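Local coordinates for teichoic acid D-alanine hydrolase (Staphylococcus aureus, PDB 5ZH8), which catalyses the hydrolytic release of D-alanine from wall teichoic acid and lipoteichoic acid, and affects methicillin resistance, autolysis and cell wall structure, at residues 127-140 and 211-223. Numbering follows the deposited sequence.
Sequences SAQKFSTGLLLKQL and YNDGNYLVLAKVI
Two torsions bring Ser127 and Lys130 to residues 211-213: the first of Ser127 (chi1 -165°) sets OG beside its carbonyl carbon, facing Tyr211, and the last of Lys130 (chi4 61°) bends an otherwise stretched chain, turning NZ between Ser127 and Asp213. Ser127 OG lies at the edge of the Tyr211 ring, in its plane, and is hydrogen-bonded to Tyr211 OH at 2.7 Å. Lys130 NZ donates to Ser127 OG (2.8 Å) and forms a salt bridge with Asp213 OD1 (2.7 Å), which it meets from above the carboxylate plane; the other oxygen, OD2, is bonded to Tyr282 OH. A water joins Ser127 O to Tyr211 OH. The aliphatic part of Lys130 runs over one face of the Tyr216 ring, a CH-pi contact with CD 3.9 Å from the ring centroid, while Leu219 CD1 covers the opposite face and Tyr216 OH reaches Met171 O. Asn212, at the N-cap of helix 213-223, accepts from Gly214 N through OD1 (2.8 Å). Farther along, the axes of helix segments 129-140 and 213-223 approach to 10.0 Å and cross at 40°, packed knobs-into-holes. Thr133 fits among Tyr216, Leu219, Ala220 and Ile223, its CG2 meeting Ile223 CD1 at 3.7 Å and its OG1 held by Tyr231 OH and Gly284 O. Ile223 in turn sits among Thr133, Leu136, Leu137 and Leu140. Ser127 and Lys130 match the SxxK motif of penicillin-binding proteins and serine beta-lactamases, and Tyr211-Asn212-Asp213 resembles their YxN motif with Asp213 in third place. By analogy Ser127 is probably the nucleophile of the esterase; its hydroxyl, gripped by Lys130 and Tyr211 and linked through the lysine to Asp213, would be positioned for attack on the D-alanyl ester.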
ATOM      1  N   SER A 127     -11.442  -5.108   6.411  1.00 44.34           N
ATOM      2  CA  SER A 127     -12.468  -4.164   6.846  1.00 43.91           C
ATOM      3  C   SER A 127     -13.868  -4.422   6.283  1.00 42.91           C
ATOM      4  O   SER A 127     -14.849  -3.863   6.783  1.00 42.77           O
ATOM      5  CB  SER A 127     -12.049  -2.749   6.493  1.00 44.12           C
ATOM      6  OG  SER A 127     -12.843  -1.824   7.193  1.00 44.53           O
ATOM      7  N   ALA A 128     -13.974  -5.257   5.251  1.00 42.48           N
ATOM      8  CA  ALA A 128     -15.280  -5.655   4.739  1.00 41.69           C
ATOM      9  C   ALA A 128     -16.059  -6.533   5.725  1.00 42.09           C
ATOM     10  O   ALA A 128     -17.272  -6.677   5.579  1.00 41.87           O
ATOM     11  CB  ALA A 128     -15.146  -6.348   3.394  1.00 41.28           C
ATOM     12  N   GLN A 129     -15.384  -7.114   6.722  1.00 43.16           N
ATOM     13  CA  GLN A 129     -16.093  -7.834   7.794  1.00 43.59           C
ATOM     14  C   GLN A 129     -16.980  -6.908   8.623  1.00 43.41           C
ATOM     15  O   GLN A 129     -17.944  -7.360   9.230  1.00 43.93           O
ATOM     16  CB  GLN A 129     -15.138  -8.587   8.729  1.00 44.88           C
ATOM     17  CG  GLN A 129     -15.866  -9.602   9.609  1.00 45.45           C
ATOM     18  CD  GLN A 129     -14.968 -10.295  10.607  1.00 46.99           C
ATOM     19  OE1 GLN A 129     -13.913  -9.781  10.972  1.00 47.71           O
ATOM     20  NE2 GLN A 129     -15.394 -11.467  11.072  1.00 47.94           N
ATOM     21  N   LYS A 130     -16.662  -5.620   8.652  1.00 43.12           N
ATOM     22  CA  LYS A 130     -17.529  -4.643   9.316  1.00 43.35           C
ATOM     23  C   LYS A 130     -18.992  -4.713   8.831  1.00 42.46           C
ATOM     24  O   LYS A 130     -19.909  -4.401   9.589  1.00 42.89           O
ATOM     25  CB  LYS A 130     -16.986  -3.229   9.123  1.00 43.65           C
ATOM     26  CG  LYS A 130     -15.674  -2.972   9.845  1.00 44.98           C
ATOM     27  CD  LYS A 130     -15.281  -1.511   9.765  1.00 45.67           C
ATOM     28  CE  LYS A 130     -14.003  -1.242  10.538  1.00 47.47           C
ATOM     29  NZ  LYS A 130     -12.844  -2.006  10.008  1.00 47.81           N
ATOM     30  N   PHE A 131     -19.194  -5.117   7.576  1.00 41.37           N
ATOM     31  CA  PHE A 131     -20.532  -5.329   7.020  1.00 40.85           C
ATOM     32  C   PHE A 131     -21.256  -6.466   7.740  1.00 41.65           C
ATOM     33  O   PHE A 131     -22.429  -6.350   8.067  1.00 42.31           O
ATOM     34  CB  PHE A 131     -20.433  -5.608   5.508  1.00 39.90           C
ATOM     35  CG  PHE A 131     -21.757  -5.881   4.836  1.00 39.46           C
ATOM     36  CD1 PHE A 131     -22.854  -5.051   5.039  1.00 39.39           C
ATOM     37  CD2 PHE A 131     -21.897  -6.963   3.970  1.00 39.43           C
ATOM     38  CE1 PHE A 131     -24.063  -5.304   4.411  1.00 39.46           C
ATOM     39  CE2 PHE A 131     -23.102  -7.225   3.339  1.00 39.38           C
ATOM     40  CZ  PHE A 131     -24.188  -6.393   3.564  1.00 39.57           C
ATOM     41  N   SER A 132     -20.546  -7.560   7.984  1.00 42.54           N
ATOM     42  CA  SER A 132     -21.064  -8.677   8.779  1.00 43.50           C
ATOM     43  C   SER A 132     -21.518  -8.193  10.168  1.00 44.51           C
ATOM     44  O   SER A 132     -22.636  -8.496  10.607  1.00 44.79           O
ATOM     45  CB  SER A 132     -20.000  -9.782   8.895  1.00 44.11           C
ATOM     46  OG  SER A 132     -20.244 -10.651   9.990  1.00 45.59           O
ATOM     47  N   THR A 133     -20.648  -7.430  10.831  1.00 44.91           N
ATOM     48  CA  THR A 133     -20.931  -6.864  12.149  1.00 45.81           C
ATOM     49  C   THR A 133     -22.119  -5.879  12.104  1.00 45.47           C
ATOM     50  O   THR A 133     -22.952  -5.857  13.015  1.00 46.38           O
ATOM     51  CB  THR A 133     -19.680  -6.153  12.724  1.00 46.46           C
ATOM     52  OG1 THR A 133     -18.599  -7.086  12.829  1.00 46.77           O
ATOM     53  CG2 THR A 133     -19.962  -5.549  14.107  1.00 47.62           C
ATOM     54  N   GLY A 134     -22.192  -5.073  11.047  1.00 43.89           N
ATOM     55  CA  GLY A 134     -23.311  -4.157  10.860  1.00 43.31           C
ATOM     56  C   GLY A 134     -24.634  -4.885  10.691  1.00 43.04           C
ATOM     57  O   GLY A 134     -25.653  -4.458  11.227  1.00 43.35           O
ATOM     58  N   LEU A 135     -24.622  -5.988   9.947  1.00 42.48           N
ATOM     59  CA  LEU A 135     -25.828  -6.794   9.750  1.00 42.86           C
ATOM     60  C   LEU A 135     -26.325  -7.373  11.067  1.00 44.14           C
ATOM     61  O   LEU A 135     -27.529  -7.389  11.324  1.00 44.82           O
ATOM     62  CB  LEU A 135     -25.574  -7.919   8.746  1.00 42.69           C
ATOM     63  CG  LEU A 135     -25.495  -7.471   7.283  1.00 42.12           C
ATOM     64  CD1 LEU A 135     -24.826  -8.534   6.426  1.00 42.12           C
ATOM     65  CD2 LEU A 135     -26.878  -7.137   6.739  1.00 42.43           C
ATOM     66  N   LEU A 136     -25.389  -7.842  11.894  1.00 44.68           N
ATOM     67  CA  LEU A 136     -25.706  -8.363  13.217  1.00 45.87           C
ATOM     68  C   LEU A 136     -26.296  -7.276  14.105  1.00 46.33           C
ATOM     69  O   LEU A 136     -27.232  -7.532  14.855  1.00 47.10           O
ATOM     70  CB  LEU A 136     -24.451  -8.959  13.869  1.00 46.65           C
ATOM     71  CG  LEU A 136     -23.904 -10.258  13.260  1.00 46.72           C
ATOM     72  CD1 LEU A 136     -22.549 -10.595  13.863  1.00 47.34           C
ATOM     73  CD2 LEU A 136     -24.881 -11.414  13.448  1.00 47.68           C
ATOM     74  N   LEU A 137     -25.740  -6.072  14.014  1.00 46.10           N
ATOM     75  CA  LEU A 137     -26.273  -4.895  14.720  1.00 46.81           C
ATOM     76  C   LEU A 137     -27.713  -4.617  14.326  1.00 46.75           C
ATOM     77  O   LEU A 137     -28.584  -4.503  15.182  1.00 47.72           O
ATOM     78  CB  LEU A 137     -25.439  -3.645  14.426  1.00 46.64           C
ATOM     79  CG  LEU A 137     -24.307  -3.295  15.396  1.00 47.83           C
ATOM     80  CD1 LEU A 137     -23.629  -2.019  14.922  1.00 47.89           C
ATOM     81  CD2 LEU A 137     -24.795  -3.136  16.824  1.00 49.39           C
ATOM     82  N   LYS A 138     -27.956  -4.501  13.026  1.00 45.66           N
ATOM     83  CA  LYS A 138     -29.296  -4.229  12.525  1.00 45.90           C
ATOM     84  C   LYS A 138     -30.269  -5.315  12.974  1.00 46.35           C
ATOM     85  O   LYS A 138     -31.389  -5.018  13.401  1.00 47.13           O
ATOM     86  CB  LYS A 138     -29.299  -4.095  10.997  1.00 45.06           C
ATOM     87  CG  LYS A 138     -30.673  -3.802  10.396  1.00 45.87           C
ATOM     88  CD  LYS A 138     -31.259  -2.457  10.832  1.00 46.61           C
ATOM     89  CE  LYS A 138     -30.636  -1.304  10.054  1.00 46.28           C
ATOM     90  NZ  LYS A 138     -30.774  -0.008  10.769  1.00 47.37           N
ATOM     91  N   GLN A 139     -29.834  -6.570  12.886  1.00 45.90           N
ATOM     92  CA  GLN A 139     -30.636  -7.684  13.377  1.00 46.94           C
ATOM     93  C   GLN A 139     -31.018  -7.495  14.848  1.00 48.04           C
ATOM     94  O   GLN A 139     -32.179  -7.662  15.218  1.00 49.20           O
ATOM     95  CB  GLN A 139     -29.890  -8.999  13.201  1.00 46.95           C
ATOM     96  CG  GLN A 139     -29.932  -9.550  11.786  1.00 46.35           C
ATOM     97  CD  GLN A 139     -29.026 -10.758  11.612  1.00 46.41           C
ATOM     98  OE1 GLN A 139     -28.169 -11.028  12.455  1.00 46.42           O
ATOM     99  NE2 GLN A 139     -29.210 -11.487  10.514  1.00 46.53           N
ATOM    100  N   LEU A 140     -30.040  -7.135  15.670  1.00 47.74           N
ATOM    101  CA  LEU A 140     -30.264  -6.904  17.092  1.00 49.32           C
ATOM    102  C   LEU A 140     -31.204  -5.735  17.378  1.00 49.85           C
ATOM    103  O   LEU A 140     -31.930  -5.756  18.366  1.00 50.93           O
ATOM    104  CB  LEU A 140     -28.931  -6.686  17.820  1.00 49.65           C
ATOM    105  CG  LEU A 140     -28.080  -7.946  17.977  1.00 50.14           C
ATOM    106  CD1 LEU A 140     -26.749  -7.600  18.611  1.00 50.52           C
ATOM    107  CD2 LEU A 140     -28.815  -8.994  18.802  1.00 51.79           C
ATOM    108  N   TYR A 211     -11.935   7.035  10.251  1.00 62.56           N
ATOM    109  CA  TYR A 211     -12.005   5.585  10.068  1.00 59.58           C
ATOM    110  C   TYR A 211     -11.159   4.908  11.138  1.00 59.47           C
ATOM    111  O   TYR A 211     -10.065   5.367  11.460  1.00 61.52           O
ATOM    112  CB  TYR A 211     -11.532   5.178   8.671  1.00 58.48           C
ATOM    113  CG  TYR A 211     -12.191   3.927   8.155  1.00 56.65           C
ATOM    114  CD1 TYR A 211     -13.464   3.980   7.597  1.00 55.66           C
ATOM    115  CD2 TYR A 211     -11.550   2.691   8.213  1.00 56.39           C
ATOM    116  CE1 TYR A 211     -14.087   2.842   7.108  1.00 54.09           C
ATOM    117  CE2 TYR A 211     -12.162   1.544   7.727  1.00 54.84           C
ATOM    118  CZ  TYR A 211     -13.434   1.628   7.172  1.00 53.82           C
ATOM    119  OH  TYR A 211     -14.076   0.506   6.682  1.00 52.40           O
ATOM    120  N   ASN A 212     -11.681   3.826  11.695  1.00 57.26           N
ATOM    121  CA  ASN A 212     -11.081   3.201  12.862  1.00 57.92           C
ATOM    122  C   ASN A 212     -11.649   1.790  13.024  1.00 56.04           C
ATOM    123  O   ASN A 212     -12.843   1.626  13.305  1.00 55.37           O
ATOM    124  CB  ASN A 212     -11.386   4.058  14.099  1.00 59.64           C
ATOM    125  CG  ASN A 212     -10.668   3.589  15.352  1.00 61.38           C
ATOM    126  OD1 ASN A 212     -10.083   2.504  15.393  1.00 60.75           O
ATOM    127  ND2 ASN A 212     -10.716   4.419  16.392  1.00 63.45           N
ATOM    128  N   ASP A 213     -10.798   0.783  12.840  1.00 55.38           N
ATOM    129  CA  ASP A 213     -11.186  -0.609  13.076  1.00 54.10           C
ATOM    130  C   ASP A 213     -11.744  -0.776  14.480  1.00 54.80           C
ATOM    131  O   ASP A 213     -12.685  -1.537  14.685  1.00 53.98           O
ATOM    132  CB  ASP A 213      -9.988  -1.553  12.910  1.00 54.73           C
ATOM    133  CG  ASP A 213      -9.542  -1.694  11.479  1.00 53.58           C
ATOM    134  OD1 ASP A 213     -10.275  -1.260  10.571  1.00 52.10           O
ATOM    135  OD2 ASP A 213      -8.445  -2.251  11.260  1.00 54.77           O
ATOM    136  N   GLY A 214     -11.146  -0.063  15.435  1.00 56.62           N
ATOM    137  CA  GLY A 214     -11.551  -0.112  16.836  1.00 57.82           C
ATOM    138  C   GLY A 214     -13.035   0.074  17.078  1.00 56.44           C
ATOM    139  O   GLY A 214     -13.606  -0.596  17.932  1.00 56.48           O
ATOM    140  N   ASN A 215     -13.661   0.978  16.324  1.00 54.87           N
ATOM    141  CA  ASN A 215     -15.093   1.208  16.463  1.00 53.82           C
ATOM    142  C   ASN A 215     -15.848  -0.105  16.320  1.00 52.01           C
ATOM    143  O   ASN A 215     -16.667  -0.448  17.168  1.00 52.68           O
ATOM    144  CB  ASN A 215     -15.609   2.192  15.412  1.00 52.88           C
ATOM    145  CG  ASN A 215     -15.214   3.631  15.692  1.00 54.72           C
ATOM    146  OD1 ASN A 215     -15.295   4.126  16.827  1.00 56.34           O
ATOM    147  ND2 ASN A 215     -14.801   4.325  14.636  1.00 54.18           N
ATOM    148  N   TYR A 216     -15.568  -0.843  15.251  1.00 49.94           N
ATOM    149  CA  TYR A 216     -16.291  -2.085  14.990  1.00 48.33           C
ATOM    150  C   TYR A 216     -15.831  -3.257  15.861  1.00 49.43           C
ATOM    151  O   TYR A 216     -16.551  -4.248  15.984  1.00 48.96           O
ATOM    152  CB  TYR A 216     -16.275  -2.432  13.496  1.00 46.18           C
ATOM    153  CG  TYR A 216     -17.358  -1.683  12.747  1.00 44.82           C
ATOM    154  CD1 TYR A 216     -17.341  -0.292  12.670  1.00 45.20           C
ATOM    155  CD2 TYR A 216     -18.420  -2.355  12.151  1.00 43.28           C
ATOM    156  CE1 TYR A 216     -18.332   0.398  11.999  1.00 44.35           C
ATOM    157  CE2 TYR A 216     -19.416  -1.670  11.480  1.00 42.38           C
ATOM    158  CZ  TYR A 216     -19.372  -0.295  11.412  1.00 42.90           C
ATOM    159  OH  TYR A 216     -20.365   0.397  10.754  1.00 42.15           O
ATOM    160  N   LEU A 217     -14.656  -3.140  16.481  1.00 51.26           N
ATOM    161  CA  LEU A 217     -14.251  -4.093  17.525  1.00 53.01           C
ATOM    162  C   LEU A 217     -15.100  -3.912  18.791  1.00 54.13           C
ATOM    163  O   LEU A 217     -15.510  -4.893  19.405  1.00 54.55           O
ATOM    164  CB  LEU A 217     -12.761  -3.964  17.860  1.00 54.80           C
ATOM    165  CG  LEU A 217     -11.786  -4.302  16.733  1.00 54.05           C
ATOM    166  CD1 LEU A 217     -10.361  -4.013  17.172  1.00 56.24           C
ATOM    167  CD2 LEU A 217     -11.928  -5.752  16.291  1.00 53.27           C
ATOM    168  N   VAL A 218     -15.366  -2.659  19.164  1.00 54.66           N
ATOM    169  CA  VAL A 218     -16.266  -2.343  20.281  1.00 55.82           C
ATOM    170  C   VAL A 218     -17.695  -2.805  19.999  1.00 54.10           C
ATOM    171  O   VAL A 218     -18.378  -3.313  20.893  1.00 54.87           O
ATOM    172  CB  VAL A 218     -16.317  -0.817  20.555  1.00 56.93           C
ATOM    173  CG1 VAL A 218     -17.441  -0.467  21.529  1.00 57.87           C
ATOM    174  CG2 VAL A 218     -14.969  -0.316  21.055  1.00 59.17           C
ATOM    175  N   LEU A 219     -18.146  -2.599  18.762  1.00 51.85           N
ATOM    176  CA  LEU A 219     -19.478  -3.043  18.339  1.00 50.48           C
ATOM    177  C   LEU A 219     -19.598  -4.560  18.349  1.00 50.26           C
ATOM    178  O   LEU A 219     -20.642  -5.096  18.706  1.00 50.68           O
ATOM    179  CB  LEU A 219     -19.831  -2.516  16.946  1.00 48.60           C
ATOM    180  CG  LEU A 219     -20.211  -1.037  16.839  1.00 48.79           C
ATOM    181  CD1 LEU A 219     -20.405  -0.652  15.381  1.00 47.25           C
ATOM    182  CD2 LEU A 219     -21.429  -0.705  17.684  1.00 49.54           C
ATOM    183  N   ALA A 220     -18.537  -5.247  17.946  1.00 50.29           N
ATOM    184  CA  ALA A 220     -18.510  -6.704  18.002  1.00 50.66           C
ATOM    185  C   ALA A 220     -18.651  -7.199  19.449  1.00 52.88           C
ATOM    186  O   ALA A 220     -19.341  -8.183  19.704  1.00 53.40           O
ATOM    187  CB  ALA A 220     -17.229  -7.239  17.376  1.00 50.62           C
ATOM    188  N   LYS A 221     -18.006  -6.513  20.391  1.00 54.54           N
ATOM    189  CA  LYS A 221     -18.104  -6.877  21.801  1.00 56.94           C
ATOM    190  C   LYS A 221     -19.498  -6.571  22.359  1.00 56.97           C
ATOM    191  O   LYS A 221     -20.024  -7.328  23.186  1.00 58.03           O
ATOM    192  CB  LYS A 221     -17.032  -6.154  22.622  1.00 59.21           C
ATOM    193  CG  LYS A 221     -16.926  -6.623  24.065  1.00 62.22           C
ATOM    194  CD  LYS A 221     -16.405  -8.055  24.149  1.00 63.35           C
ATOM    195  CE  LYS A 221     -17.144  -8.860  25.210  1.00 65.28           C
ATOM    196  NZ  LYS A 221     -16.965 -10.326  25.019  1.00 65.87           N
ATOM    197  N   VAL A 222     -20.087  -5.462  21.908  1.00 55.66           N
ATOM    198  CA  VAL A 222     -21.473  -5.116  22.244  1.00 55.30           C
ATOM    199  C   VAL A 222     -22.400  -6.266  21.837  1.00 54.19           C
ATOM    200  O   VAL A 222     -23.262  -6.693  22.616  1.00 55.03           O
ATOM    201  CB  VAL A 222     -21.916  -3.793  21.558  1.00 54.19           C
ATOM    202  CG1 VAL A 222     -23.430  -3.604  21.632  1.00 53.93           C
ATOM    203  CG2 VAL A 222     -21.203  -2.595  22.176  1.00 55.62           C
ATOM    204  N   ILE A 223     -22.206  -6.764  20.615  1.00 52.09           N
ATOM    205  CA  ILE A 223     -22.974  -7.900  20.112  1.00 51.24           C
ATOM    206  C   ILE A 223     -22.817  -9.092  21.048  1.00 52.78           C
ATOM    207  O   ILE A 223     -23.800  -9.716  21.435  1.00 53.35           O
ATOM    208  CB  ILE A 223     -22.552  -8.292  18.674  1.00 49.43           C
ATOM    209  CG1 ILE A 223     -22.972  -7.202  17.681  1.00 47.85           C
ATOM    210  CG2 ILE A 223     -23.158  -9.629  18.258  1.00 49.36           C
ATOM    211  CD1 ILE A 223     -22.274  -7.284  16.344  1.00 46.43           C
TER
HETATM  212  O   HOH W   1     -16.446  -1.416   6.357  1.00 38.22           O